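PDB 3RE9: sortase-like protein, which probably acts as a class C sortase, a cysteine transpeptidase of the kind that joins pilin subunits into covalently linked pili on Gram-positive cells. Local coordinates for residues A[48-53]-A[113-118]; A[54-59]-A[99-104]; A[71-76]-A[88-93]; A[120-125]-A[172-177]; A[131-136]-A[164-169]. All blocks are in the same frame, centred on the assembly; numbering follows the deposited sequence.

The five contacts all involve one closed mixed sheet, the beta-barrel of the sortase fold; contacts 1, 3 and 5 pair its strands. Contacts 1 and 2, centres about 10 Å apart, share the turn from strand 43-49 to strand 54-60, where Ile49 N lies 2.7 Å from Val54 O. Contact 3 continues from contact 2 through Tyr59 N, 2.8 Å from Val71 O. His117 ND1, 2.8 Å from Thr122 OG1, ties contact 1 to contact 4. Contacts 4 and 5 use distant parts of strand 122-133, their centres about 24 Å apart. His93 (contact 3) and Arg164 (contact 5) are probably the histidine and arginine of the active site; these contacts, centres about 12 Å apart, do not touch.

Contact 1 of 5, residues A[48-53]-A[113-118]; sequences EIPKIE and TFYIHN
Glu48 reaches His117 through OE1, which accepts a hydrogen bond from NE2 at 3.0 Å. The glutamate is fully extended, CG anti to the backbone N (chi1 179°), long enough to carry its carboxylate to the edge of the imidazole; the donor meets the anti side of OE1, 27° out of the carboxylate plane. Beside this pair the main chains join: Glu48 N gives to Tyr115 O at 2.9 Å and Tyr115 N gives to Glu48 O at 3.0 Å, an antiparallel hydrogen-bonded pair that brings strands 43-49 and 113-117 together and so closes the sortase barrel. Next comes Pro50, whose rigid ring suits the turn after the strand: its CG touches the edge of the Tyr115 ring at CE1, 3.7 Å away. On the interior side, Ile49 CG1 lies 3.8 Å from Phe114 CB; the two side chains lie side by side, and both also touch Leu152. Further out, Thr122 OG1 bonds His117 ND1, so both ring nitrogens are engaged and the imidazole's rotation is fixed.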
# COMPACT_ATOMS: atom_id res chain seq x y z
N GLU A 48 -3.23 -0.07 10.23
CA GLU A 48 -4.26 -0.27 11.24
C GLU A 48 -5.65 0.00 10.68
O GLU A 48 -5.88 1.06 10.11
CB GLU A 48 -4.02 0.66 12.41
CG GLU A 48 -5.07 0.55 13.52
CD GLU A 48 -4.76 1.47 14.67
OE1 GLU A 48 -3.59 1.93 14.76
OE2 GLU A 48 -5.69 1.74 15.47
N ILE A 49 -6.56 -0.95 10.85
CA ILE A 49 -7.98 -0.74 10.50
C ILE A 49 -8.89 -0.94 11.74
O ILE A 49 -9.29 -2.06 12.05
CB ILE A 49 -8.41 -1.61 9.32
CG1 ILE A 49 -7.29 -1.65 8.28
CG2 ILE A 49 -9.67 -1.06 8.70
CD1 ILE A 49 -7.00 -3.01 7.72
N PRO A 50 -9.21 0.17 12.44
CA PRO A 50 -9.88 0.15 13.76
C PRO A 50 -11.19 -0.63 13.82
O PRO A 50 -11.41 -1.36 14.79
CB PRO A 50 -10.12 1.63 14.05
CG PRO A 50 -9.14 2.36 13.15
CD PRO A 50 -8.94 1.54 11.96
N LYS A 51 -12.04 -0.52 12.81
CA LYS A 51 -13.36 -1.15 12.83
C LYS A 51 -13.37 -2.69 12.68
O LYS A 51 -14.35 -3.36 13.09
CB LYS A 51 -14.30 -0.48 11.82
CG LYS A 51 -15.14 0.64 12.43
CD LYS A 51 -15.98 1.32 11.38
CE LYS A 51 -16.37 2.73 11.80
NZ LYS A 51 -16.52 3.64 10.61
N ILE A 52 -12.31 -3.25 12.10
CA ILE A 52 -12.12 -4.70 12.10
C ILE A 52 -11.04 -5.15 13.08
O ILE A 52 -10.72 -6.32 13.17
CB ILE A 52 -11.95 -5.27 10.69
CG1 ILE A 52 -10.78 -4.62 9.96
CG2 ILE A 52 -13.27 -5.12 9.92
CD1 ILE A 52 -10.56 -5.13 8.55
N GLU A 53 -10.52 -4.17 13.84
CA GLU A 53 -9.49 -4.38 14.86
C GLU A 53 -8.23 -5.00 14.31
O GLU A 53 -7.66 -5.89 14.91
CB GLU A 53 -10.02 -5.20 16.05
CG GLU A 53 -11.03 -4.46 16.97
CD GLU A 53 -11.47 -5.30 18.20
OE1 GLU A 53 -11.64 -6.55 18.08
OE2 GLU A 53 -11.66 -4.71 19.29
N THR A 113 -12.14 4.50 8.00
CA THR A 113 -10.81 5.07 8.05
C THR A 113 -9.74 3.99 8.34
O THR A 113 -9.93 3.11 9.19
CB THR A 113 -10.79 6.19 9.11
OG1 THR A 113 -11.66 7.24 8.68
CG2 THR A 113 -9.40 6.76 9.32
N PHE A 114 -8.64 4.05 7.59
CA PHE A 114 -7.47 3.27 7.93
C PHE A 114 -6.24 4.16 7.98
O PHE A 114 -6.25 5.28 7.44
CB PHE A 114 -7.32 2.00 7.06
CG PHE A 114 -7.05 2.27 5.61
CD1 PHE A 114 -8.12 2.31 4.69
CD2 PHE A 114 -5.73 2.41 5.13
CE1 PHE A 114 -7.87 2.54 3.30
CE2 PHE A 114 -5.47 2.64 3.76
CZ PHE A 114 -6.54 2.72 2.85
N TYR A 115 -5.22 3.67 8.69
CA TYR A 115 -3.96 4.37 8.91
C TYR A 115 -2.80 3.51 8.47
O TYR A 115 -2.81 2.27 8.65
CB TYR A 115 -3.76 4.74 10.40
CG TYR A 115 -4.96 5.40 11.01
CD1 TYR A 115 -5.83 4.67 11.83
CD2 TYR A 115 -5.26 6.73 10.73
CE1 TYR A 115 -6.99 5.26 12.36
CE2 TYR A 115 -6.42 7.33 11.24
CZ TYR A 115 -7.28 6.60 12.06
OH TYR A 115 -8.40 7.20 12.60
N ILE A 116 -1.80 4.18 7.89
CA ILE A 116 -0.53 3.59 7.65
C ILE A 116 0.46 4.34 8.52
O ILE A 116 0.60 5.56 8.41
CB ILE A 116 -0.14 3.65 6.16
CG1 ILE A 116 -1.13 2.81 5.31
CG2 ILE A 116 1.34 3.22 5.96
CD1 ILE A 116 -0.90 2.93 3.80
N HIS A 117 1.13 3.60 9.41
CA HIS A 117 2.11 4.16 10.34
C HIS A 117 3.54 3.90 9.82
O HIS A 117 4.01 2.76 9.81
CB HIS A 117 1.97 3.52 11.72
CG HIS A 117 0.59 3.60 12.31
ND1 HIS A 117 0.09 4.75 12.88
CD2 HIS A 117 -0.35 2.65 12.51
CE1 HIS A 117 -1.12 4.51 13.36
NE2 HIS A 117 -1.41 3.24 13.14
N ASN A 118 4.22 4.94 9.37
CA ASN A 118 5.58 4.76 8.88
C ASN A 118 6.53 5.39 9.87
O ASN A 118 6.12 5.77 10.96
CB ASN A 118 5.77 5.22 7.40
CG ASN A 118 5.44 6.72 7.15
OD1 ASN A 118 5.83 7.60 7.91
ND2 ASN A 118 4.75 7.00 6.06
O HOH W 1 -12.03 1.54 10.12

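Contact 2 of 5, residues A[54-59]-A[99-104]; sequences VKLPVY and ARLFTD
Leu56 and Leu101 carry the apolar part of this contact, their side chains crossing at about a right angle. Leu56 holds CG anti to its carbonyl carbon (chi1 -66°), which sets its methyls toward the loop, and one of them does most of the touching: CD1 sits 3.8 Å from Leu101 CA and 3.9 Å from Leu101 CD2. The same CD1 comes within 4.2 Å of Phe102 CE1, so a single branched side chain meets two consecutive loop residues. Val54, two residues earlier on the same side of its strand, adds CG1 at the edge of the Phe102 ring and CG2 near the carbonyl oxygen of Leu101, 4.0 Å away. Leucine is long and forked enough to reach the loop with a terminal methyl, here where the chain between strands 86-91 and 113-117 folds back against strand 54-60 of the sortase barrel; Val71 and Leu152 also touch Phe102.

The polar interactions lie within the loop itself. Thr103 N donates to Arg100 O at 3.1 Å, closing a type II' beta turn with Leu101 and Phe102 at its corners. Arg100 NH1 forms a salt bridge with Asp104 OD1 at 3.0 Å, although its hydrogen bonds to that carboxylate are weak. Thr103 CG2 covers one guanidinium face and limits how the group can shift. Lys107 NZ also pairs with Asp104 OD1, so this carboxylate has two cationic partners.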
# COMPACT_ATOMS: atom_id res chain seq x y z
N VAL A 54 -7.80 -4.51 13.16
CA VAL A 54 -6.59 -4.99 12.52
C VAL A 54 -5.44 -3.98 12.76
O VAL A 54 -5.64 -2.75 12.64
CB VAL A 54 -6.83 -5.28 11.00
CG1 VAL A 54 -5.53 -5.29 10.21
CG2 VAL A 54 -7.60 -6.58 10.82
N LYS A 55 -4.28 -4.52 13.14
CA LYS A 55 -3.03 -3.77 13.25
C LYS A 55 -1.88 -4.72 12.92
O LYS A 55 -1.51 -5.58 13.72
CB LYS A 55 -2.89 -3.11 14.63
CG LYS A 55 -1.79 -2.09 14.74
CD LYS A 55 -2.17 -1.02 15.73
CE LYS A 55 -1.01 -0.60 16.66
NZ LYS A 55 0.11 0.13 16.01
N LEU A 56 -1.35 -4.60 11.72
CA LEU A 56 -0.39 -5.58 11.20
C LEU A 56 0.86 -4.87 10.70
O LEU A 56 0.76 -3.73 10.21
CB LEU A 56 -1.02 -6.41 10.06
CG LEU A 56 -2.19 -7.35 10.41
CD1 LEU A 56 -2.87 -7.85 9.16
CD2 LEU A 56 -1.75 -8.53 11.30
N PRO A 57 2.03 -5.53 10.84
CA PRO A 57 3.29 -5.05 10.26
C PRO A 57 3.30 -5.13 8.73
O PRO A 57 2.91 -6.14 8.14
CB PRO A 57 4.34 -6.01 10.85
CG PRO A 57 3.55 -7.27 11.26
CD PRO A 57 2.19 -6.79 11.61
N VAL A 58 3.76 -4.06 8.10
CA VAL A 58 3.86 -3.98 6.64
C VAL A 58 5.31 -4.13 6.20
O VAL A 58 6.20 -3.48 6.76
CB VAL A 58 3.27 -2.62 6.14
CG1 VAL A 58 3.32 -2.52 4.61
CG2 VAL A 58 1.89 -2.46 6.64
N TYR A 59 5.55 -4.98 5.21
CA TYR A 59 6.92 -5.28 4.75
C TYR A 59 7.05 -5.01 3.26
O TYR A 59 6.05 -5.00 2.55
CB TYR A 59 7.30 -6.75 5.04
CG TYR A 59 7.22 -7.15 6.49
CD1 TYR A 59 6.04 -7.63 7.02
CD2 TYR A 59 8.34 -7.04 7.32
CE1 TYR A 59 5.93 -7.98 8.36
CE2 TYR A 59 8.26 -7.40 8.68
CZ TYR A 59 7.04 -7.87 9.19
OH TYR A 59 6.93 -8.25 10.52
N ALA A 99 -2.72 -17.18 10.33
CA ALA A 99 -3.14 -15.88 10.86
C ALA A 99 -4.34 -15.29 10.10
O ALA A 99 -4.44 -15.47 8.88
CB ALA A 99 -1.96 -14.91 10.87
N ARG A 100 -5.24 -14.59 10.81
CA ARG A 100 -6.43 -13.98 10.20
C ARG A 100 -6.09 -12.95 9.08
O ARG A 100 -6.71 -12.95 8.01
CB ARG A 100 -7.43 -13.43 11.26
CG ARG A 100 -8.61 -12.54 10.68
CD ARG A 100 -10.07 -12.80 11.24
NE ARG A 100 -10.51 -14.19 11.05
CZ ARG A 100 -11.76 -14.61 10.76
NH1 ARG A 100 -12.78 -13.76 10.58
NH2 ARG A 100 -11.97 -15.91 10.64
N LEU A 101 -5.10 -12.10 9.33
CA LEU A 101 -4.61 -11.11 8.35
C LEU A 101 -5.77 -10.28 7.73
O LEU A 101 -6.56 -9.71 8.50
CB LEU A 101 -3.66 -11.76 7.33
CG LEU A 101 -2.40 -12.37 7.97
CD1 LEU A 101 -1.86 -13.59 7.22
CD2 LEU A 101 -1.30 -11.32 8.22
N PHE A 102 -5.92 -10.22 6.41
CA PHE A 102 -6.98 -9.40 5.79
C PHE A 102 -8.39 -10.00 5.65
O PHE A 102 -9.24 -9.48 4.92
CB PHE A 102 -6.47 -8.84 4.43
CG PHE A 102 -5.63 -7.57 4.55
CD1 PHE A 102 -5.28 -7.04 5.80
CD2 PHE A 102 -5.16 -6.94 3.42
CE1 PHE A 102 -4.47 -5.87 5.88
CE2 PHE A 102 -4.37 -5.78 3.49
CZ PHE A 102 -4.02 -5.25 4.72
N THR A 103 -8.64 -11.11 6.35
CA THR A 103 -9.90 -11.88 6.23
C THR A 103 -11.14 -11.00 6.35
O THR A 103 -12.13 -11.21 5.64
CB THR A 103 -9.95 -12.98 7.31
OG1 THR A 103 -8.83 -13.86 7.14
CG2 THR A 103 -11.28 -13.76 7.27
N ASP A 104 -11.08 -10.02 7.24
CA ASP A 104 -12.26 -9.23 7.59
C ASP A 104 -12.35 -7.92 6.81
O ASP A 104 -13.08 -7.02 7.20
CB ASP A 104 -12.31 -8.99 9.11
CG ASP A 104 -12.70 -10.24 9.91
OD1 ASP A 104 -13.46 -11.10 9.42
OD2 ASP A 104 -12.26 -10.35 11.07

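Contact 3 of 5, residues A[71-76]-A[88-93]; sequences VGHLEG and TVLTAH
His73 and Leu90 face each other as an antiparallel non-hydrogen-bonded pair, and the histidine can be followed outward from there. Its CB lies 4.3 Å from Leu90 CD2. With CG anti to the backbone N (chi1 168°), the ring swings along the neighbouring strand, and CD2 meets Thr88 OG1 edge-on, in the ring plane, at 3.5 Å. ND1, next to CG, bonds Tyr34 OH, and NE2, farther out, bonds Ser78 O; Thr88 OG1 also bonds Ser78 O, so one carbonyl links both residues. Two nitrogens acting at once suit histidine to this buried place. Along the main chains, Gly72 N donates to Thr91 O at 2.7 Å and Leu74 N to Val89 O at 2.9 Å. Thr91 CG2 lies 3.3 Å from Gly72 O, and the glycine adds no side chain beside it. Val71 CG1 packs on Leu90 CB at 3.6 Å. The pairing is that of two successive antiparallel strands in the sortase beta-barrel, the second leading to His93, probably the histidine of the active site.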
# COMPACT_ATOMS: atom_id res chain seq x y z
N VAL A 71 1.63 -8.03 6.32
CA VAL A 71 1.15 -7.34 5.11
C VAL A 71 2.31 -7.00 4.16
O VAL A 71 3.40 -6.61 4.61
CB VAL A 71 0.36 -6.04 5.49
CG1 VAL A 71 -0.10 -5.29 4.27
CG2 VAL A 71 -0.85 -6.40 6.39
N GLY A 72 2.07 -7.15 2.86
CA GLY A 72 3.06 -6.89 1.81
C GLY A 72 2.73 -5.69 0.94
O GLY A 72 1.58 -5.44 0.60
N HIS A 73 3.77 -4.93 0.60
CA HIS A 73 3.67 -3.78 -0.30
C HIS A 73 3.85 -4.29 -1.71
O HIS A 73 4.85 -4.93 -2.03
CB HIS A 73 4.76 -2.76 0.02
CG HIS A 73 4.91 -1.71 -1.03
ND1 HIS A 73 5.93 -1.73 -1.95
CD2 HIS A 73 4.16 -0.62 -1.31
CE1 HIS A 73 5.79 -0.70 -2.77
NE2 HIS A 73 4.72 -0.02 -2.41
N LEU A 74 2.86 -4.00 -2.55
CA LEU A 74 2.82 -4.50 -3.91
C LEU A 74 3.91 -3.83 -4.73
O LEU A 74 3.85 -2.63 -5.00
CB LEU A 74 1.44 -4.27 -4.53
CG LEU A 74 1.17 -4.87 -5.92
CD1 LEU A 74 1.41 -6.40 -5.93
CD2 LEU A 74 -0.24 -4.57 -6.38
N GLU A 75 4.89 -4.63 -5.15
CA GLU A 75 5.93 -4.10 -5.99
C GLU A 75 5.29 -3.47 -7.22
O GLU A 75 4.43 -4.07 -7.86
CB GLU A 75 7.07 -5.10 -6.33
CG GLU A 75 6.71 -6.54 -6.56
CD GLU A 75 6.49 -7.33 -5.28
OE1 GLU A 75 7.45 -7.82 -4.68
OE2 GLU A 75 5.33 -7.53 -4.91
N GLY A 76 5.68 -2.24 -7.50
CA GLY A 76 5.19 -1.58 -8.70
C GLY A 76 4.32 -0.42 -8.36
O GLY A 76 4.03 0.38 -9.22
N THR A 88 -0.27 3.78 -3.14
CA THR A 88 0.35 2.62 -2.53
C THR A 88 -0.66 1.48 -2.45
O THR A 88 -1.86 1.73 -2.27
CB THR A 88 0.94 2.98 -1.13
OG1 THR A 88 1.85 1.96 -0.71
CG2 THR A 88 -0.14 3.13 -0.07
N VAL A 89 -0.19 0.23 -2.59
CA VAL A 89 -1.05 -0.94 -2.39
C VAL A 89 -0.44 -1.91 -1.40
O VAL A 89 0.67 -2.43 -1.61
CB VAL A 89 -1.42 -1.69 -3.74
CG1 VAL A 89 -2.36 -2.89 -3.47
CG2 VAL A 89 -2.01 -0.71 -4.79
N LEU A 90 -1.19 -2.13 -0.31
CA LEU A 90 -0.80 -3.10 0.73
C LEU A 90 -1.65 -4.36 0.64
O LEU A 90 -2.87 -4.28 0.53
CB LEU A 90 -0.90 -2.47 2.12
CG LEU A 90 -0.23 -1.12 2.35
CD1 LEU A 90 -0.27 -0.78 3.87
CD2 LEU A 90 1.20 -1.13 1.82
N THR A 91 -1.00 -5.51 0.65
CA THR A 91 -1.72 -6.79 0.43
C THR A 91 -1.52 -7.82 1.55
O THR A 91 -0.48 -7.82 2.20
CB THR A 91 -1.38 -7.36 -0.97
OG1 THR A 91 -2.26 -8.44 -1.28
CG2 THR A 91 0.04 -7.85 -1.03
N ALA A 92 -2.53 -8.65 1.81
CA ALA A 92 -2.41 -9.79 2.75
C ALA A 92 -3.43 -10.85 2.42
O ALA A 92 -4.42 -10.56 1.74
CB ALA A 92 -2.58 -9.37 4.18
N HIS A 93 -3.18 -12.07 2.91
CA HIS A 93 -4.06 -13.23 2.74
C HIS A 93 -5.38 -13.19 3.53
O HIS A 93 -5.48 -12.59 4.61
CB HIS A 93 -3.33 -14.51 3.16
CG HIS A 93 -2.14 -14.86 2.31
ND1 HIS A 93 -2.16 -14.83 0.93
CD2 HIS A 93 -0.91 -15.32 2.65
CE1 HIS A 93 -0.99 -15.22 0.46
NE2 HIS A 93 -0.21 -15.53 1.48

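Contact 4 of 5, residues A[120-125]-A[172-177]; sequences VETLAY and IPYVAE
Thr122 lies against the flat side of Tyr174. Its CG2 methyl stands 3.9 Å from the ring centroid and only 18° off the ring normal, a CH-pi contact, while Thr122 CB sits 3.8 Å from Tyr174 CE2. The threonine torsion (chi1 -62°) turns the methyl anti to the backbone N and leaves OG1 to bond His117 ND1, so the two branches serve different neighbours; a residue with both a methyl and a hydroxyl suits the position. On the opposite face of the phenol, the backbone N of Ala176 lies 4.0 Å above the plane, offset toward the rim, and His179 meets the ring with its plane at about 70°.

Ala124, the next residue pointing to this side, is small enough to let the other chain come close, where the segment leaving strand 163-172 runs beside the start of strand 122-133 in the sortase barrel. Its CB touches Ile172 CG1 at 3.9 Å and Tyr174 CB at 4.1 Å. The main chains meet through one direct bond, Ile172 N to Ala124 O at 2.9 Å, nearly straight although the donor is tilted out of the carbonyl plane. Between Ala124 N and Ile172 O a water intervenes, accepting from the first at 2.8 Å and donating to the second. One direct bond and one water-mediated link thus join the main chains, and the rest of the hold on 172-177 is apolar and CH-pi, with Tyr174 lying against Thr122.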
# COMPACT_ATOMS: atom_id res chain seq x y z
N VAL A 120 7.94 8.11 9.83
CA VAL A 120 7.77 9.56 9.88
C VAL A 120 6.47 9.93 10.62
O VAL A 120 6.47 10.84 11.45
CB VAL A 120 7.79 10.18 8.43
CG1 VAL A 120 7.39 11.69 8.43
CG2 VAL A 120 9.14 9.92 7.71
N GLU A 121 5.40 9.19 10.34
CA GLU A 121 4.04 9.67 10.52
C GLU A 121 3.05 8.57 10.48
O GLU A 121 3.28 7.52 9.89
CB GLU A 121 3.62 10.49 9.30
CG GLU A 121 3.85 11.94 9.37
CD GLU A 121 3.33 12.62 8.12
OE1 GLU A 121 3.76 12.25 6.99
OE2 GLU A 121 2.49 13.53 8.31
N THR A 122 1.89 8.88 11.05
CA THR A 122 0.64 8.22 10.74
C THR A 122 0.00 8.96 9.57
O THR A 122 -0.09 10.19 9.57
CB THR A 122 -0.28 8.24 11.95
OG1 THR A 122 0.35 7.51 13.00
CG2 THR A 122 -1.62 7.59 11.64
N LEU A 123 -0.42 8.17 8.58
CA LEU A 123 -1.22 8.64 7.47
C LEU A 123 -2.63 8.07 7.57
O LEU A 123 -2.80 6.90 7.86
CB LEU A 123 -0.60 8.20 6.13
CG LEU A 123 0.88 8.42 5.89
CD1 LEU A 123 1.30 7.43 4.84
CD2 LEU A 123 1.12 9.85 5.46
N ALA A 124 -3.62 8.91 7.32
CA ALA A 124 -5.02 8.55 7.44
C ALA A 124 -5.67 8.54 6.06
O ALA A 124 -5.50 9.47 5.29
CB ALA A 124 -5.72 9.54 8.36
N TYR A 125 -6.39 7.47 5.75
CA TYR A 125 -7.13 7.36 4.48
C TYR A 125 -8.58 7.03 4.79
O TYR A 125 -8.85 6.27 5.73
CB TYR A 125 -6.52 6.31 3.52
CG TYR A 125 -5.15 6.72 3.02
CD1 TYR A 125 -4.02 6.51 3.81
CD2 TYR A 125 -4.99 7.33 1.79
CE1 TYR A 125 -2.77 6.89 3.40
CE2 TYR A 125 -3.74 7.73 1.35
CZ TYR A 125 -2.62 7.51 2.17
OH TYR A 125 -1.35 7.90 1.78
N ILE A 172 -6.74 11.72 3.99
CA ILE A 172 -7.45 12.74 4.77
C ILE A 172 -6.47 13.30 5.84
O ILE A 172 -5.47 12.64 6.17
CB ILE A 172 -8.81 12.24 5.37
CG1 ILE A 172 -8.63 10.99 6.23
CG2 ILE A 172 -9.79 11.92 4.25
CD1 ILE A 172 -9.65 10.84 7.38
N PRO A 173 -6.72 14.54 6.33
CA PRO A 173 -5.89 15.06 7.39
C PRO A 173 -5.89 14.18 8.65
O PRO A 173 -6.92 13.59 9.02
CB PRO A 173 -6.52 16.42 7.68
CG PRO A 173 -7.14 16.80 6.41
CD PRO A 173 -7.73 15.54 5.92
N TYR A 174 -4.73 14.10 9.28
CA TYR A 174 -4.58 13.38 10.53
C TYR A 174 -4.28 14.35 11.67
O TYR A 174 -3.21 14.97 11.73
CB TYR A 174 -3.49 12.32 10.41
CG TYR A 174 -3.21 11.62 11.70
CD1 TYR A 174 -4.06 10.64 12.17
CD2 TYR A 174 -2.10 11.95 12.45
CE1 TYR A 174 -3.82 10.00 13.37
CE2 TYR A 174 -1.83 11.31 13.64
CZ TYR A 174 -2.69 10.34 14.09
OH TYR A 174 -2.42 9.71 15.28
N VAL A 175 -5.25 14.50 12.56
CA VAL A 175 -5.08 15.36 13.70
C VAL A 175 -4.78 14.41 14.85
O VAL A 175 -5.61 13.57 15.20
CB VAL A 175 -6.35 16.25 13.98
CG1 VAL A 175 -6.06 17.29 15.06
CG2 VAL A 175 -6.84 16.95 12.72
N ALA A 176 -3.58 14.51 15.40
CA ALA A 176 -3.24 13.66 16.53
C ALA A 176 -4.06 14.08 17.76
O ALA A 176 -4.39 13.22 18.59
CB ALA A 176 -1.73 13.68 16.82
N GLU A 177 -4.40 15.37 17.86
CA GLU A 177 -5.26 15.88 18.94
C GLU A 177 -6.56 15.10 19.06
O GLU A 177 -7.28 15.25 20.04
CB GLU A 177 -5.57 17.40 18.81
CG GLU A 177 -4.67 18.34 19.65
CD GLU A 177 -5.46 19.45 20.42
OE1 GLU A 177 -6.05 20.35 19.77
OE2 GLU A 177 -5.46 19.42 21.68
O HOH W 2 -3.00 11.67 6.98

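Contact 5 of 5, residues A[131-136]-A[164-169]; sequences VVAEPT and RLLVRG
Arg164 places CG anti to its carbonyl carbon (chi1 -58°) and then bends at the next bond (chi2 -68°), and this fold brings the guanidinium over Pro135. The proline ring covers one face of the flat group: Pro135 CB is 3.7 Å from Arg164 NH2, and Pro135 CG 3.6 Å from Arg164 NH1. Beneath this, strands 122-133 and 163-172 run antiparallel as neighbours in the sortase barrel. Ala133 and Arg164 form one hydrogen-bonded pair, with Arg164 N to Ala133 O at 2.7 Å and Ala133 N to Arg164 O at 2.9 Å. Val131 and Leu166 form the next, Leu166 N reaching Val131 O at 2.8 Å. On the side of Arg164, Val131 CG1 packs on Leu166 CG at 4.2 Å, where Ala133 leaves room for the leucine; on the other side, Val132 CG2 meets Leu165 CD1 at 4.1 Å. Because Pro135 lies over one face of the guanidinium, the contact is apolar and uses no N-H of the group, and it would help to position what is probably the active-site arginine.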
# COMPACT_ATOMS: atom_id res chain seq x y z
N VAL A 131 -14.08 -2.51 -4.70
CA VAL A 131 -14.20 -3.12 -6.00
C VAL A 131 -13.81 -4.59 -5.85
O VAL A 131 -12.87 -4.91 -5.13
CB VAL A 131 -13.34 -2.34 -7.05
CG1 VAL A 131 -12.84 -3.22 -8.18
CG2 VAL A 131 -14.12 -1.16 -7.63
N VAL A 132 -14.58 -5.47 -6.48
CA VAL A 132 -14.17 -6.85 -6.65
C VAL A 132 -13.74 -7.00 -8.11
O VAL A 132 -14.57 -6.86 -9.03
CB VAL A 132 -15.30 -7.85 -6.25
CG1 VAL A 132 -14.96 -9.29 -6.64
CG2 VAL A 132 -15.58 -7.74 -4.76
N ALA A 133 -12.45 -7.23 -8.32
CA ALA A 133 -11.86 -7.35 -9.66
C ALA A 133 -11.21 -8.71 -9.91
O ALA A 133 -10.82 -9.42 -8.98
CB ALA A 133 -10.84 -6.24 -9.89
N GLU A 134 -11.08 -9.07 -11.19
CA GLU A 134 -10.28 -10.23 -11.59
C GLU A 134 -8.80 -9.99 -11.32
O GLU A 134 -8.34 -8.86 -11.45
CB GLU A 134 -10.51 -10.54 -13.07
CG GLU A 134 -11.89 -11.12 -13.35
CD GLU A 134 -12.19 -11.34 -14.83
OE1 GLU A 134 -11.40 -10.85 -15.70
OE2 GLU A 134 -13.23 -12.01 -15.11
N PRO A 135 -8.05 -11.06 -10.98
CA PRO A 135 -6.65 -10.96 -10.54
C PRO A 135 -5.71 -10.21 -11.50
O PRO A 135 -4.67 -9.69 -11.07
CB PRO A 135 -6.23 -12.42 -10.45
CG PRO A 135 -7.48 -13.16 -10.23
CD PRO A 135 -8.50 -12.46 -11.00
N THR A 136 -6.04 -10.14 -12.77
CA THR A 136 -5.15 -9.46 -13.69
C THR A 136 -5.65 -8.06 -14.06
O THR A 136 -5.02 -7.37 -14.85
CB THR A 136 -4.81 -10.33 -14.91
OG1 THR A 136 -6.01 -10.91 -15.43
CG2 THR A 136 -3.83 -11.45 -14.51
N ARG A 164 -10.09 -10.52 -6.64
CA ARG A 164 -9.42 -9.73 -5.62
C ARG A 164 -10.39 -8.69 -5.09
O ARG A 164 -11.23 -8.19 -5.84
CB ARG A 164 -8.20 -9.00 -6.19
CG ARG A 164 -7.15 -9.89 -6.80
CD ARG A 164 -6.47 -10.75 -5.73
NE ARG A 164 -5.54 -11.74 -6.30
CZ ARG A 164 -5.90 -12.95 -6.74
NH1 ARG A 164 -7.18 -13.34 -6.68
NH2 ARG A 164 -4.98 -13.76 -7.24
N LEU A 165 -10.27 -8.37 -3.80
CA LEU A 165 -10.99 -7.28 -3.18
C LEU A 165 -10.09 -6.04 -3.07
O LEU A 165 -9.06 -6.09 -2.41
CB LEU A 165 -11.48 -7.72 -1.80
CG LEU A 165 -12.18 -6.74 -0.89
CD1 LEU A 165 -13.43 -6.21 -1.57
CD2 LEU A 165 -12.52 -7.45 0.36
N LEU A 166 -10.50 -4.93 -3.71
CA LEU A 166 -9.75 -3.68 -3.74
C LEU A 166 -10.47 -2.62 -2.93
O LEU A 166 -11.44 -2.00 -3.41
CB LEU A 166 -9.58 -3.14 -5.17
CG LEU A 166 -9.17 -4.00 -6.36
CD1 LEU A 166 -8.64 -3.13 -7.45
CD2 LEU A 166 -8.12 -5.00 -5.96
N VAL A 167 -9.98 -2.41 -1.71
CA VAL A 167 -10.54 -1.41 -0.80
C VAL A 167 -9.68 -0.14 -0.80
O VAL A 167 -8.57 -0.16 -0.29
CB VAL A 167 -10.67 -1.98 0.62
CG1 VAL A 167 -11.48 -1.06 1.48
CG2 VAL A 167 -11.32 -3.35 0.54
N ARG A 168 -10.21 0.95 -1.38
CA ARG A 168 -9.44 2.17 -1.64
C ARG A 168 -9.86 3.36 -0.79
O ARG A 168 -11.04 3.63 -0.67
CB ARG A 168 -9.57 2.56 -3.10
CG ARG A 168 -8.64 3.73 -3.48
CD ARG A 168 -8.97 4.31 -4.82
NE ARG A 168 -10.25 5.01 -4.83
CZ ARG A 168 -10.70 5.69 -5.89
NH1 ARG A 168 -9.98 5.74 -6.99
NH2 ARG A 168 -11.87 6.29 -5.86
N GLY A 169 -8.90 4.09 -0.23
CA GLY A 169 -9.15 5.33 0.50
C GLY A 169 -8.38 6.49 -0.08
O GLY A 169 -7.31 6.29 -0.61